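Local coordinates for importin-95 (Chaetomium thermophilum, PDB 4XRI), which belongs to the importin-beta nuclear transport receptors, HEAT-repeat proteins that carry diverse protein cargo into the nucleus, and probably binds a small GTPase, at residues A[301-304]-A[305-309]; A[392-395]-A[396-400]; A[407-410]-A[411-415]; A[506-509]-A[510-514]. The protein carries 2 engineered substitutions. All coordinates share one frame; numbering follows the deposited sequence.

Contact 1. Residues A[301-304]-A[305-309]; sequences EEIA and IEDDN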
loop_
_atom_site.group_PDB
_atom_site.type_symbol
_atom_site.label_atom_id
_atom_site.label_comp_id
_atom_site.label_asym_id
_atom_site.label_seq_id
_atom_site.Cartn_x
_atom_site.Cartn_y
_atom_site.Cartn_z
ATOM N N GLU A 301 -10.866 12.195 -6.472
ATOM C CA GLU A 301 -10.419 12.806 -7.720
ATOM C C GLU A 301 -9.996 14.252 -7.511
ATOM O O GLU A 301 -8.929 14.669 -7.962
ATOM C CB GLU A 301 -11.522 12.745 -8.780
ATOM C CG GLU A 301 -11.635 11.409 -9.480
ATOM C CD GLU A 301 -10.414 11.090 -10.322
ATOM O OE1 GLU A 301 -10.025 11.937 -11.155
ATOM O OE2 GLU A 301 -9.840 9.997 -10.138
ATOM N N GLU A 302 -10.842 15.013 -6.828
ATOM C CA GLU A 302 -10.597 16.436 -6.649
ATOM C C GLU A 302 -9.447 16.702 -5.676
ATOM O O GLU A 302 -8.736 17.695 -5.811
ATOM C CB GLU A 302 -11.875 17.134 -6.184
ATOM C CG GLU A 302 -12.987 17.070 -7.224
ATOM C CD GLU A 302 -14.071 18.113 -7.024
ATOM O OE1 GLU A 302 -14.425 18.398 -5.863
ATOM O OE2 GLU A 302 -14.559 18.660 -8.037
ATOM N N ILE A 303 -9.249 15.809 -4.712
ATOM C CA ILE A 303 -8.091 15.906 -3.827
ATOM C C ILE A 303 -6.804 15.738 -4.634
ATOM O O ILE A 303 -5.842 16.490 -4.460
ATOM C CB ILE A 303 -8.133 14.854 -2.699
ATOM C CG1 ILE A 303 -9.184 15.229 -1.654
ATOM C CG2 ILE A 303 -6.774 14.740 -2.024
ATOM C CD1 ILE A 303 -9.538 14.090 -0.722
ATOM N N ALA A 304 -6.801 14.747 -5.521
ATOM C CA ALA A 304 -5.657 14.487 -6.388
ATOM C C ALA A 304 -5.388 15.671 -7.310
ATOM O O ALA A 304 -4.245 16.107 -7.460
ATOM C CB ALA A 304 -5.885 13.227 -7.202
ATOM N N ILE A 305 -6.452 16.194 -7.912
ATOM C CA ILE A 305 -6.346 17.318 -8.836
ATOM C C ILE A 305 -5.811 18.565 -8.137
ATOM O O ILE A 305 -4.928 19.249 -8.660
ATOM C CB ILE A 305 -7.705 17.635 -9.480
ATOM C CG1 ILE A 305 -8.125 16.486 -10.398
ATOM C CG2 ILE A 305 -7.641 18.935 -10.265
ATOM C CD1 ILE A 305 -9.541 16.594 -10.894
ATOM N N GLU A 306 -6.343 18.844 -6.950
ATOM C CA GLU A 306 -5.881 19.973 -6.149
ATOM C C GLU A 306 -4.394 19.861 -5.840
ATOM O O GLU A 306 -3.653 20.838 -5.950
ATOM C CB GLU A 306 -6.673 20.068 -4.847
ATOM C CG GLU A 306 -8.080 20.592 -5.013
ATOM C CD GLU A 306 -8.994 20.144 -3.894
ATOM O OE1 GLU A 306 -8.493 19.547 -2.918
ATOM O OE2 GLU A 306 -10.216 20.378 -3.998
ATOM N N ASP A 307 -3.968 18.663 -5.454
ATOM C CA ASP A 307 -2.569 18.411 -5.129
ATOM C C ASP A 307 -1.661 18.576 -6.340
ATOM O O ASP A 307 -0.591 19.179 -6.241
ATOM C CB ASP A 307 -2.398 17.007 -4.550
ATOM C CG ASP A 307 -2.860 16.910 -3.112
ATOM O OD1 ASP A 307 -2.900 17.954 -2.428
ATOM O OD2 ASP A 307 -3.176 15.787 -2.664
ATOM N N ASP A 308 -2.086 18.033 -7.476
ATOM C CA ASP A 308 -1.287 18.112 -8.692
ATOM C C ASP A 308 -1.192 19.544 -9.210
ATOM O O ASP A 308 -0.119 19.993 -9.620
ATOM C CB ASP A 308 -1.865 17.207 -9.779
ATOM C CG ASP A 308 -1.679 15.735 -9.472
ATOM O OD1 ASP A 308 -0.898 15.409 -8.554
ATOM O OD2 ASP A 308 -2.310 14.900 -10.155
ATOM N N ASN A 309 -2.316 20.256 -9.194
ATOM C CA ASN A 309 -2.346 21.635 -9.671
ATOM C C ASN A 309 -1.581 22.568 -8.746
ATOM O O ASN A 309 -1.168 23.653 -9.145
ATOM C CB ASN A 309 -3.785 22.125 -9.825
ATOM C CG ASN A 309 -4.482 21.513 -11.017
ATOM O OD1 ASN A 309 -3.860 20.820 -11.824
ATOM N ND2 ASN A 309 -5.779 21.770 -11.144
#
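From E301 O to I305 N through A304 O to D308 N, four consecutive i to i+4 backbone hydrogen bonds, 2.9 to 3.0 Å long and each with an N-H...O angle near 160°, identify 301-309 as regular alpha-helix, the last turns of helix 285-310. The side chain of E306 keeps CG beside its own backbone N (chi1 -74°), which lays the chain back over the preceding turn, CD lying 3.1 Å from E302 O. It also packs on F321 of the following loop. E302 extends from the same side of the helix, but its carboxylate is taken up by the start of helix 324-340, where F324 N bonds to OE2 and A325 N to OE1, and by Y261 OH, also on OE2. The two acids stay 5.0 Å apart between E302 OE1 and E306 OE2. One residue further along, I303 and D307 run side by side, and D307 OD2 stands 3.8 Å from I303 CG2, while I303 also packs on helix 354-369. D308 OD2 forms a salt bridge with R319 NH1. With E306 cut back to an alanine, the E302 carbonyl would probably lose its cover, and a gap is likely to open beside F321. With five acids in nine residues, this helix end is likely to carry a negative potential, offset in part by the N-H groups opening helix 324-340 at E302 and by R319 at D308.

Contact 2. Residues A[392-395]-A[396-400]; sequences FRDA and AVSAF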
loop_
_atom_site.group_PDB
_atom_site.type_symbol
_atom_site.label_atom_id
_atom_site.label_comp_id
_atom_site.label_asym_id
_atom_site.label_seq_id
_atom_site.Cartn_x
_atom_site.Cartn_y
_atom_site.Cartn_z
ATOM N N PHE A 392 -26.457 9.942 18.134
ATOM C CA PHE A 392 -26.242 11.323 17.726
ATOM C C PHE A 392 -25.050 11.964 18.430
ATOM O O PHE A 392 -24.345 12.782 17.841
ATOM C CB PHE A 392 -27.506 12.144 17.981
ATOM C CG PHE A 392 -28.624 11.845 17.023
ATOM C CD1 PHE A 392 -28.897 12.702 15.970
ATOM C CD2 PHE A 392 -29.391 10.700 17.165
ATOM C CE1 PHE A 392 -29.920 12.429 15.083
ATOM C CE2 PHE A 392 -30.415 10.421 16.280
ATOM C CZ PHE A 392 -30.680 11.287 15.238
ATOM N N ARG A 393 -24.826 11.596 19.689
ATOM C CA ARG A 393 -23.643 12.058 20.407
ATOM C C ARG A 393 -22.390 11.484 19.758
ATOM O O ARG A 393 -21.417 12.201 19.519
ATOM C CB ARG A 393 -23.700 11.663 21.885
ATOM C CG ARG A 393 -24.846 12.296 22.659
ATOM C CD ARG A 393 -24.574 12.286 24.157
ATOM N NE ARG A 393 -24.331 10.941 24.673
ATOM C CZ ARG A 393 -25.287 10.067 24.966
ATOM N NH1 ARG A 393 -26.560 10.390 24.783
ATOM N NH2 ARG A 393 -24.971 8.868 25.435
ATOM N N ASP A 394 -22.432 10.185 19.478
ATOM C CA ASP A 394 -21.340 9.500 18.801
ATOM C C ASP A 394 -21.089 10.112 17.429
ATOM O O ASP A 394 -19.943 10.313 17.031
ATOM C CB ASP A 394 -21.642 8.007 18.661
ATOM C CG ASP A 394 -20.530 7.254 17.959
ATOM O OD1 ASP A 394 -19.546 6.890 18.632
ATOM O OD2 ASP A 394 -20.645 7.019 16.737
ATOM N N ALA A 395 -22.169 10.405 16.711
ATOM C CA ALA A 395 -22.067 11.031 15.397
ATOM C C ALA A 395 -21.420 12.405 15.501
ATOM O O ALA A 395 -20.597 12.786 14.666
ATOM C CB ALA A 395 -23.438 11.141 14.755
ATOM N N ALA A 396 -21.791 13.136 16.548
ATOM C CA ALA A 396 -21.316 14.499 16.750
ATOM C C ALA A 396 -19.806 14.552 16.964
ATOM O O ALA A 396 -19.110 15.332 16.313
ATOM C CB ALA A 396 -22.038 15.139 17.929
ATOM N N VAL A 397 -19.303 13.727 17.879
ATOM C CA VAL A 397 -17.871 13.694 18.160
ATOM C C VAL A 397 -17.100 13.138 16.965
ATOM O O VAL A 397 -16.006 13.607 16.655
ATOM C CB VAL A 397 -17.546 12.861 19.427
ATOM C CG1 VAL A 397 -18.122 13.537 20.661
ATOM C CG2 VAL A 397 -18.071 11.445 19.304
ATOM N N SER A 398 -17.683 12.150 16.289
ATOM C CA SER A 398 -17.069 11.557 15.105
ATOM C C SER A 398 -16.873 12.608 14.027
ATOM O O SER A 398 -15.785 12.742 13.460
ATOM C CB SER A 398 -17.923 10.408 14.562
ATOM O OG SER A 398 -17.941 9.313 15.460
ATOM N N ALA A 399 -17.939 13.353 13.753
ATOM C CA ALA A 399 -17.913 14.409 12.749
ATOM C C ALA A 399 -16.839 15.442 13.051
ATOM O O ALA A 399 -16.111 15.870 12.159
ATOM C CB ALA A 399 -19.274 15.081 12.658
ATOM N N PHE A 400 -16.751 15.831 14.319
ATOM C CA PHE A 400 -15.794 16.834 14.771
ATOM C C PHE A 400 -14.364 16.405 14.459
ATOM O O PHE A 400 -13.587 17.161 13.872
ATOM C CB PHE A 400 -15.951 17.081 16.269
ATOM C CG PHE A 400 -15.263 18.320 16.750
ATOM C CD1 PHE A 400 -14.213 18.244 17.647
ATOM C CD2 PHE A 400 -15.672 19.566 16.308
ATOM C CE1 PHE A 400 -13.585 19.392 18.098
ATOM C CE2 PHE A 400 -15.049 20.715 16.750
ATOM C CZ PHE A 400 -14.002 20.629 17.648
#
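The flat group that carries this contact is the peptide carbonyl of D394, which S398 approaches from opposite faces: S398 N is tilted 26° from the plane on one side, and S398 OG stands above it on the other. The hydroxyl bond is short, 2.7 Å from S398 OG to D394 O; the amide bond from S398 N to the same oxygen is 3.0 Å. With OG beside its own backbone N (chi1 -67°), the serine folds back onto the turn before it. The carboxylate of D394 points elsewhere, its OD2 remaining 3.8 Å from S398 OG; OD1 is hydrogen-bonded to S437 OG of helix 432-449, and OD2 to Q343 NE2. V397 CG2 also sits 3.2 Å from D394 O. Of the flat side chains, the F392 ring stacks with H387, and the R393 guanidinium is held by D429 and the carbonyl of H387. In helix 390-402 of the HEAT-like repeat, A395 packs on F380 and A396 on N384 of helix 374-384, consistent with their small side chains. Two donors thus share one acceptor in a mostly buried helix: S398 satisfies its hydroxyl on the backbone of its own helix, one turn back, and the D394 carboxylate is left to tie this helix to its neighbours.

Contact 3. Residues A[407-410]-A[411-415]; sequences PEEK and VLEPI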
loop_
_atom_site.group_PDB
_atom_site.type_symbol
_atom_site.label_atom_id
_atom_site.label_comp_id
_atom_site.label_asym_id
_atom_site.label_seq_id
_atom_site.Cartn_x
_atom_site.Cartn_y
_atom_site.Cartn_z
ATOM N N PRO A 407 -9.130 21.521 6.309
ATOM C CA PRO A 407 -9.274 22.980 6.351
ATOM C C PRO A 407 -8.061 23.687 6.944
ATOM O O PRO A 407 -7.192 23.045 7.532
ATOM C CB PRO A 407 -10.511 23.190 7.234
ATOM C CG PRO A 407 -10.654 21.932 8.010
ATOM C CD PRO A 407 -10.154 20.843 7.120
ATOM N N GLU A 408 -8.017 25.006 6.783
ATOM C CA GLU A 408 -6.922 25.812 7.305
ATOM C C GLU A 408 -6.805 25.665 8.812
ATOM O O GLU A 408 -7.792 25.812 9.535
ATOM C CB GLU A 408 -7.114 27.283 6.940
ATOM C CG GLU A 408 -7.094 27.558 5.453
ATOM C CD GLU A 408 -7.376 29.010 5.139
ATOM O OE1 GLU A 408 -7.809 29.742 6.054
ATOM O OE2 GLU A 408 -7.164 29.418 3.978
ATOM N N GLU A 409 -5.594 25.366 9.274
ATOM C CA GLU A 409 -5.323 25.235 10.698
ATOM C C GLU A 409 -5.806 26.472 11.438
ATOM O O GLU A 409 -6.505 26.367 12.443
ATOM C CB GLU A 409 -3.830 25.010 10.954
ATOM C CG GLU A 409 -3.434 25.163 12.413
ATOM C CD GLU A 409 -2.316 24.229 12.823
ATOM O OE1 GLU A 409 -1.438 23.936 11.982
ATOM O OE2 GLU A 409 -2.322 23.779 13.989
ATOM N N LYS A 410 -5.456 27.640 10.902
ATOM C CA LYS A 410 -5.848 28.926 11.472
ATOM C C LYS A 410 -7.347 29.022 11.741
ATOM O O LYS A 410 -7.770 29.578 12.754
ATOM C CB LYS A 410 -5.423 30.064 10.545
ATOM C CG LYS A 410 -3.916 30.255 10.444
ATOM C CD LYS A 410 -3.566 31.417 9.526
ATOM C CE LYS A 410 -2.063 31.639 9.464
ATOM N NZ LYS A 410 -1.699 32.752 8.545
ATOM N N VAL A 411 -8.147 28.473 10.834
ATOM C CA VAL A 411 -9.596 28.498 10.993
ATOM C C VAL A 411 -10.048 27.534 12.089
ATOM O O VAL A 411 -10.984 27.821 12.837
ATOM C CB VAL A 411 -10.317 28.147 9.674
ATOM C CG1 VAL A 411 -11.824 28.231 9.854
ATOM C CG2 VAL A 411 -9.870 29.083 8.563
ATOM N N LEU A 412 -9.372 26.395 12.190
ATOM C CA LEU A 412 -9.762 25.363 13.145
ATOM C C LEU A 412 -9.338 25.675 14.579
ATOM O O LEU A 412 -10.004 25.256 15.526
ATOM C CB LEU A 412 -9.179 24.013 12.732
ATOM C CG LEU A 412 -9.846 23.309 11.555
ATOM C CD1 LEU A 412 -9.073 22.054 11.198
ATOM C CD2 LEU A 412 -11.293 22.973 11.881
ATOM N N GLU A 413 -8.231 26.404 14.730
ATOM C CA GLU A 413 -7.654 26.693 16.047
ATOM C C GLU A 413 -8.667 27.205 17.080
ATOM O O GLU A 413 -8.727 26.676 18.189
ATOM C CB GLU A 413 -6.507 27.704 15.920
ATOM C CG GLU A 413 -5.357 27.230 15.053
ATOM C CD GLU A 413 -4.005 27.383 15.718
ATOM O OE1 GLU A 413 -3.860 28.260 16.594
ATOM O OE2 GLU A 413 -3.088 26.610 15.366
ATOM N N PRO A 414 -9.475 28.230 16.730
ATOM C CA PRO A 414 -10.406 28.690 17.767
ATOM C C PRO A 414 -11.536 27.703 18.042
ATOM O O PRO A 414 -12.093 27.707 19.139
ATOM C CB PRO A 414 -10.959 29.994 17.182
ATOM C CG PRO A 414 -10.862 29.810 15.716
ATOM C CD PRO A 414 -9.592 29.042 15.503
ATOM N N ILE A 415 -11.872 26.876 17.059
ATOM C CA ILE A 415 -12.922 25.882 17.233
ATOM C C ILE A 415 -12.417 24.727 18.090
ATOM O O ILE A 415 -13.158 24.171 18.900
ATOM C CB ILE A 415 -13.420 25.346 15.882
ATOM C CG1 ILE A 415 -13.789 26.510 14.962
ATOM C CG2 ILE A 415 -14.610 24.419 16.078
ATOM C CD1 ILE A 415 -14.313 26.081 13.618
#
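E408 O meets V411 N and L412 N at the start of helix 409-425, where E408 occupies the N-cap position inside the HEAT-like repeat. The two bonds differ in quality. L412 N donates in the carbonyl plane at 3.1 Å from E408 O, with an N-H...O angle of 148°, whereas the bond from V411 N is weak. E409 O repeats the pattern: E413 N lies 2.9 Å from it, nearly along the C=O axis, and L412 N adds a second, weak bond. Beyond this the chain of donors is interrupted, because P414 has no N-H, and neither P414 N nor I415 N bonds to the preceding turn, which kinks the helix. E409 OE2 and E413 OE2 lie 3.2 Å apart with their carboxylate planes turned 63° to each other, and E451 OE1 is close to the former; such crowding would probably raise the proton affinity of one of them. E409 CG, anti to the backbone N (chi1 168°), and the bend of both chains at chi2 bring the carboxylates together. Apolar packing closes the turn: P407 CG touches L412 CD1 at 3.6 Å, and L412 packs on I374 and C449. K410 O, facing the proline in place of a donor, has P414 CD 3.3 Å away.

Contact 4. Residues A[506-509]-A[510-514]; sequences FNQS and VTNLL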
loop_
_atom_site.group_PDB
_atom_site.type_symbol
_atom_site.label_atom_id
_atom_site.label_comp_id
_atom_site.label_asym_id
_atom_site.label_seq_id
_atom_site.Cartn_x
_atom_site.Cartn_y
_atom_site.Cartn_z
ATOM N N PHE A 506 6.026 12.349 32.356
ATOM C CA PHE A 506 6.721 11.209 31.762
ATOM C C PHE A 506 6.733 9.964 32.648
ATOM O O PHE A 506 6.294 8.893 32.224
ATOM C CB PHE A 506 8.161 11.590 31.412
ATOM C CG PHE A 506 8.890 10.531 30.635
ATOM C CD1 PHE A 506 9.775 9.672 31.266
ATOM C CD2 PHE A 506 8.679 10.388 29.275
ATOM C CE1 PHE A 506 10.440 8.693 30.551
ATOM C CE2 PHE A 506 9.344 9.415 28.554
ATOM C CZ PHE A 506 10.225 8.566 29.193
ATOM N N ASN A 507 7.236 10.110 33.870
ATOM C CA ASN A 507 7.364 8.980 34.788
ATOM C C ASN A 507 6.032 8.298 35.077
ATOM O O ASN A 507 5.953 7.071 35.115
ATOM C CB ASN A 507 8.011 9.431 36.098
ATOM C CG ASN A 507 9.478 9.769 35.932
ATOM O OD1 ASN A 507 9.984 9.857 34.812
ATOM N ND2 ASN A 507 10.171 9.964 37.046
ATOM N N GLN A 508 4.991 9.101 35.273
ATOM C CA GLN A 508 3.656 8.571 35.518
ATOM C C GLN A 508 3.142 7.815 34.295
ATOM O O GLN A 508 2.547 6.743 34.421
ATOM C CB GLN A 508 2.691 9.698 35.890
ATOM C CG GLN A 508 1.272 9.229 36.174
ATOM C CD GLN A 508 1.198 8.281 37.355
ATOM O OE1 GLN A 508 1.340 8.693 38.505
ATOM N NE2 GLN A 508 0.978 7.003 37.075
ATOM N N SER A 509 3.374 8.386 33.117
ATOM C CA SER A 509 2.964 7.768 31.861
ATOM C C SER A 509 3.644 6.418 31.660
ATOM O O SER A 509 2.993 5.437 31.304
ATOM C CB SER A 509 3.276 8.694 30.683
ATOM O OG SER A 509 2.492 9.874 30.739
ATOM N N VAL A 510 4.952 6.382 31.892
ATOM C CA VAL A 510 5.727 5.148 31.806
ATOM C C VAL A 510 5.199 4.115 32.793
ATOM O O VAL A 510 5.065 2.934 32.466
ATOM C CB VAL A 510 7.229 5.406 32.073
ATOM C CG1 VAL A 510 7.975 4.095 32.278
ATOM C CG2 VAL A 510 7.836 6.209 30.933
ATOM N N THR A 511 4.885 4.576 33.998
ATOM C CA THR A 511 4.304 3.729 35.030
ATOM C C THR A 511 2.972 3.131 34.583
ATOM O O THR A 511 2.726 1.935 34.759
ATOM C CB THR A 511 4.097 4.517 36.337
ATOM O OG1 THR A 511 5.345 4.627 37.033
ATOM C CG2 THR A 511 3.090 3.822 37.228
ATOM N N ASN A 512 2.120 3.964 33.992
ATOM C CA ASN A 512 0.817 3.510 33.510
ATOM C C ASN A 512 0.935 2.478 32.393
ATOM O O ASN A 512 0.227 1.469 32.385
ATOM C CB ASN A 512 -0.018 4.696 33.024
ATOM C CG ASN A 512 -0.487 5.584 34.161
ATOM O OD1 ASN A 512 -0.471 5.180 35.327
ATOM N ND2 ASN A 512 -0.912 6.799 33.828
ATOM N N LEU A 513 1.837 2.736 31.453
ATOM C CA LEU A 513 2.030 1.851 30.313
ATOM C C LEU A 513 2.663 0.530 30.738
ATOM O O LEU A 513 2.345 -0.522 30.188
ATOM C CB LEU A 513 2.885 2.541 29.251
ATOM C CG LEU A 513 2.188 3.725 28.582
ATOM C CD1 LEU A 513 3.179 4.570 27.806
ATOM C CD2 LEU A 513 1.073 3.227 27.672
ATOM N N LEU A 514 3.556 0.590 31.721
ATOM C CA LEU A 514 4.162 -0.617 32.272
ATOM C C LEU A 514 3.143 -1.422 33.072
ATOM O O LEU A 514 3.231 -2.651 33.144
ATOM C CB LEU A 514 5.369 -0.267 33.148
ATOM C CG LEU A 514 6.683 0.008 32.416
ATOM C CD1 LEU A 514 7.758 0.483 33.380
ATOM C CD2 LEU A 514 7.137 -1.232 31.668
#
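V510 begins the second segment by laying CG2 over one face of the F506 ring, 3.9 Å from the centroid and 22° off the normal, a CH-pi contact offset toward the rim on the CE1 side. The methyl gets there because CG2 stands beside the backbone N while CG1 is anti to it (chi1 168°); V510 also meets L534 and L552. At T511 both OG1 and N donate to N507 O, from opposite faces of its plane, the hydroxyl at 3.2 Å and the amide at 2.9 Å. These turns belong to helix 503-516 of the all-helical superhelix, packed here against helices 455-472, 524-539 and 546-567. N512 follows on the Q508 side, where its OD1 accepts a weak bond, 2.9 Å long, from Q508 NE2, bent at 128° and with the amide planes 31° apart. Replacing this asparagine by a leucine would leave Q508 NE2 without its OD1 acceptor and would probably set the glutamine end free to turn. L513, buried, packs on F467, V533 and L534, its CG 3.3 Å from the O of S509, whose OG bonds back to H505 O. L514 packs on L552, and its O accepts from R559 NH2.

Overall arrangement
Contacts 1, 2 and 4 are turns inside a helix held by i to i+4 backbone bonds, whereas contact 3 is a helix start with weak i to i+3 bonds beside them and a proline break. Contact 2 is the core one, contacts 1 and 4 are partly buried, and contact 3 is on the surface. Only contacts 2 and 3 touch: helices 390-402 and 409-425 follow each other within one HEAT-like repeat, joined by F400 CE2 against I415 CG2 at 3.8 Å. Between nearest atoms, contact 1, a helix end rich in acids, lies about 9 Å from contact 3, and contact 4 about 22 Å or more from the others. Hydroxyls fold onto carbonyls in contacts 2 and 4; carboxylates dominate contacts 1 and 3.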